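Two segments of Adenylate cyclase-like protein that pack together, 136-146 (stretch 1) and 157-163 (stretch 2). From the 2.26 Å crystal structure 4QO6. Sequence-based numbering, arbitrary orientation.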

# COMPACT_ATOMS: atom_id res chain seq x y z
N ILE A 136 -1.27 9.48 3.23
CA ILE A 136 -1.11 10.96 3.03
C ILE A 136 -0.25 11.56 4.16
O ILE A 136 -0.62 11.50 5.32
CB ILE A 136 -2.46 11.71 2.96
CG1 ILE A 136 -3.43 11.06 1.95
CG2 ILE A 136 -2.25 13.18 2.60
CD1 ILE A 136 -2.83 10.83 0.58
N GLU A 137 0.89 12.13 3.82
CA GLU A 137 1.81 12.66 4.85
C GLU A 137 1.21 13.74 5.76
O GLU A 137 1.32 13.65 6.96
CB GLU A 137 3.13 13.12 4.22
CG GLU A 137 4.06 11.96 3.86
CD GLU A 137 5.17 12.32 2.88
OE1 GLU A 137 5.31 13.51 2.49
OE2 GLU A 137 5.95 11.39 2.53
N SER A 138 0.52 14.72 5.18
CA SER A 138 -0.18 15.71 5.98
C SER A 138 -1.13 15.07 7.01
O SER A 138 -1.26 15.57 8.11
CB SER A 138 -0.95 16.71 5.10
OG SER A 138 -2.12 16.14 4.54
N GLN A 139 -1.76 13.94 6.69
CA GLN A 139 -2.64 13.27 7.67
C GLN A 139 -1.89 12.59 8.81
O GLN A 139 -2.33 12.60 9.96
CB GLN A 139 -3.59 12.28 6.98
CG GLN A 139 -4.69 12.99 6.22
CD GLN A 139 -5.46 12.10 5.23
OE1 GLN A 139 -5.41 10.86 5.31
NE2 GLN A 139 -6.17 12.74 4.29
N VAL A 140 -0.76 11.98 8.50
CA VAL A 140 -0.00 11.23 9.50
C VAL A 140 0.60 12.20 10.49
O VAL A 140 0.77 11.87 11.65
CB VAL A 140 1.14 10.44 8.87
CG1 VAL A 140 1.93 9.70 9.95
CG2 VAL A 140 0.57 9.45 7.87
N MET A 141 0.89 13.40 10.02
CA MET A 141 1.54 14.40 10.82
C MET A 141 0.55 14.98 11.85
O MET A 141 0.93 15.14 12.99
CB MET A 141 2.15 15.50 9.92
CG MET A 141 3.56 15.88 10.34
SD MET A 141 4.11 17.40 9.57
CE MET A 141 4.79 16.84 7.99
N LYS A 142 -0.69 15.33 11.45
CA LYS A 142 -1.82 15.59 12.43
C LYS A 142 -1.96 14.43 13.46
O LYS A 142 -2.07 14.63 14.66
CB LYS A 142 -3.15 15.85 11.67
CG LYS A 142 -4.47 15.50 12.40
CD LYS A 142 -5.01 16.61 13.33
CE LYS A 142 -6.48 16.43 13.76
NZ LYS A 142 -6.67 15.68 15.04
N ALA A 143 -1.89 13.21 13.02
CA ALA A 143 -2.04 12.13 14.02
C ALA A 143 -0.91 12.23 15.05
O ALA A 143 -1.18 12.18 16.24
CB ALA A 143 -2.07 10.78 13.37
N LEU A 144 0.35 12.38 14.58
CA LEU A 144 1.54 12.45 15.43
C LEU A 144 1.52 13.66 16.38
O LEU A 144 1.77 13.52 17.53
CB LEU A 144 2.80 12.56 14.54
CG LEU A 144 3.21 11.37 13.62
CD1 LEU A 144 4.25 11.76 12.58
CD2 LEU A 144 3.70 10.18 14.42
N ALA A 145 1.29 14.84 15.82
CA ALA A 145 1.19 16.05 16.53
C ALA A 145 0.08 15.95 17.58
O ALA A 145 0.29 16.37 18.69
CB ALA A 145 0.92 17.19 15.58
N GLY A 146 -1.06 15.36 17.25
CA GLY A 146 -2.10 15.12 18.25
C GLY A 146 -1.72 14.16 19.37
O GLY A 146 -2.09 14.40 20.53
N HIS A 157 8.14 18.97 18.26
CA HIS A 157 7.66 19.20 16.91
C HIS A 157 7.98 18.02 16.04
O HIS A 157 8.93 17.33 16.27
CB HIS A 157 8.25 20.50 16.35
CG HIS A 157 7.71 21.71 17.05
ND1 HIS A 157 8.05 22.03 18.35
CD2 HIS A 157 6.80 22.63 16.66
CE1 HIS A 157 7.40 23.13 18.71
NE2 HIS A 157 6.63 23.50 17.70
N VAL A 158 7.15 17.76 15.04
CA VAL A 158 7.35 16.57 14.20
C VAL A 158 7.28 16.91 12.71
O VAL A 158 6.50 17.77 12.29
CB VAL A 158 6.37 15.44 14.58
CG1 VAL A 158 4.92 15.86 14.33
CG2 VAL A 158 6.70 14.18 13.82
N SER A 159 8.16 16.29 11.93
CA SER A 159 7.97 16.23 10.48
C SER A 159 7.84 14.78 10.03
O SER A 159 8.32 13.86 10.69
CB SER A 159 9.06 16.97 9.70
OG SER A 159 10.28 16.27 9.72
N PHE A 160 7.21 14.59 8.89
CA PHE A 160 6.96 13.23 8.38
C PHE A 160 7.05 13.16 6.86
O PHE A 160 6.31 13.85 6.15
CB PHE A 160 5.61 12.72 8.80
CG PHE A 160 5.35 11.33 8.35
CD1 PHE A 160 5.96 10.27 9.01
CD2 PHE A 160 4.54 11.07 7.24
CE1 PHE A 160 5.77 8.98 8.58
CE2 PHE A 160 4.34 9.77 6.83
CZ PHE A 160 4.95 8.72 7.51
N THR A 161 7.99 12.37 6.36
CA THR A 161 8.09 12.11 4.92
C THR A 161 8.58 10.69 4.68
O THR A 161 9.53 10.26 5.31
CB THR A 161 9.03 13.08 4.14
OG1 THR A 161 10.36 12.62 4.23
CG2 THR A 161 8.99 14.52 4.66
N ASN A 162 7.87 9.97 3.80
CA ASN A 162 8.26 8.70 3.28
C ASN A 162 8.45 7.65 4.34
O ASN A 162 9.39 6.85 4.25
CB ASN A 162 9.51 8.83 2.42
CG ASN A 162 9.56 7.76 1.33
OD1 ASN A 162 8.61 7.60 0.54
ND2 ASN A 162 10.64 6.99 1.31
N GLY A 163 7.55 7.63 5.33
CA GLY A 163 7.54 6.61 6.40
C GLY A 163 8.45 6.99 7.56
O GLY A 163 8.56 6.23 8.55
O HOH W 1 7.85 10.22 0.03

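Phe-160 is the hub of this contact, with more of its surface covered by the partner stretch than any other residue. Its strand runs roughly antiparallel to helix 137-146, at 151°, and the axes approach to 7.9 Å, close enough for side chains to fill the gap directly. With chi1 at t, the ring lies against the helix with one face under Val-140, whose CG1 sits 3.8 Å from the centroid of the Phe-160 ring and only 5° off its normal, a CH-pi contact over the face. A compact, branched valine suits this place: its methyl meets the flat ring without needing a long reach.

One helical turn on, Leu-144 bridges two strand residues. Its CD1 lies 3.7 Å from Val-158 CG2 and 4.1 Å from Phe-160 CB, so one methyl serves both alternating inward positions of the strand. Val-158 also presents CG1 to Ala-145, 4.4 Å from that residue's CB; Ala-145, pointing sideways at the margin, adds a small contact, and its N lies 4.1 Å from Val-158 CG1.

Met-141 works from the flank. Its CA-to-CB bond points sideways, but the flexible chain bends back over the strand: CE lies 3.4 Å from Phe-160 N, and SD 3.6 Å from Val-158 O. Ser-159, between the two inward residues, points away and contributes little.

At the polar edge, Glu-137 combines both characters. Its CG packs 3.5 Å from Phe-160 CD2, while its carboxylate reaches the strand's end, where Asn-162 N donates a hydrogen bond to Glu-137 OE2 at 2.7 Å. This buried acid thus takes up a backbone NH just as the chain leaves the strand, Asn-162 having positive phi. A water reinforces the junction, donating to Asn-162 OD1 at 2.8 Å and weakly to Glu-137 OE2 at 3.4 Å.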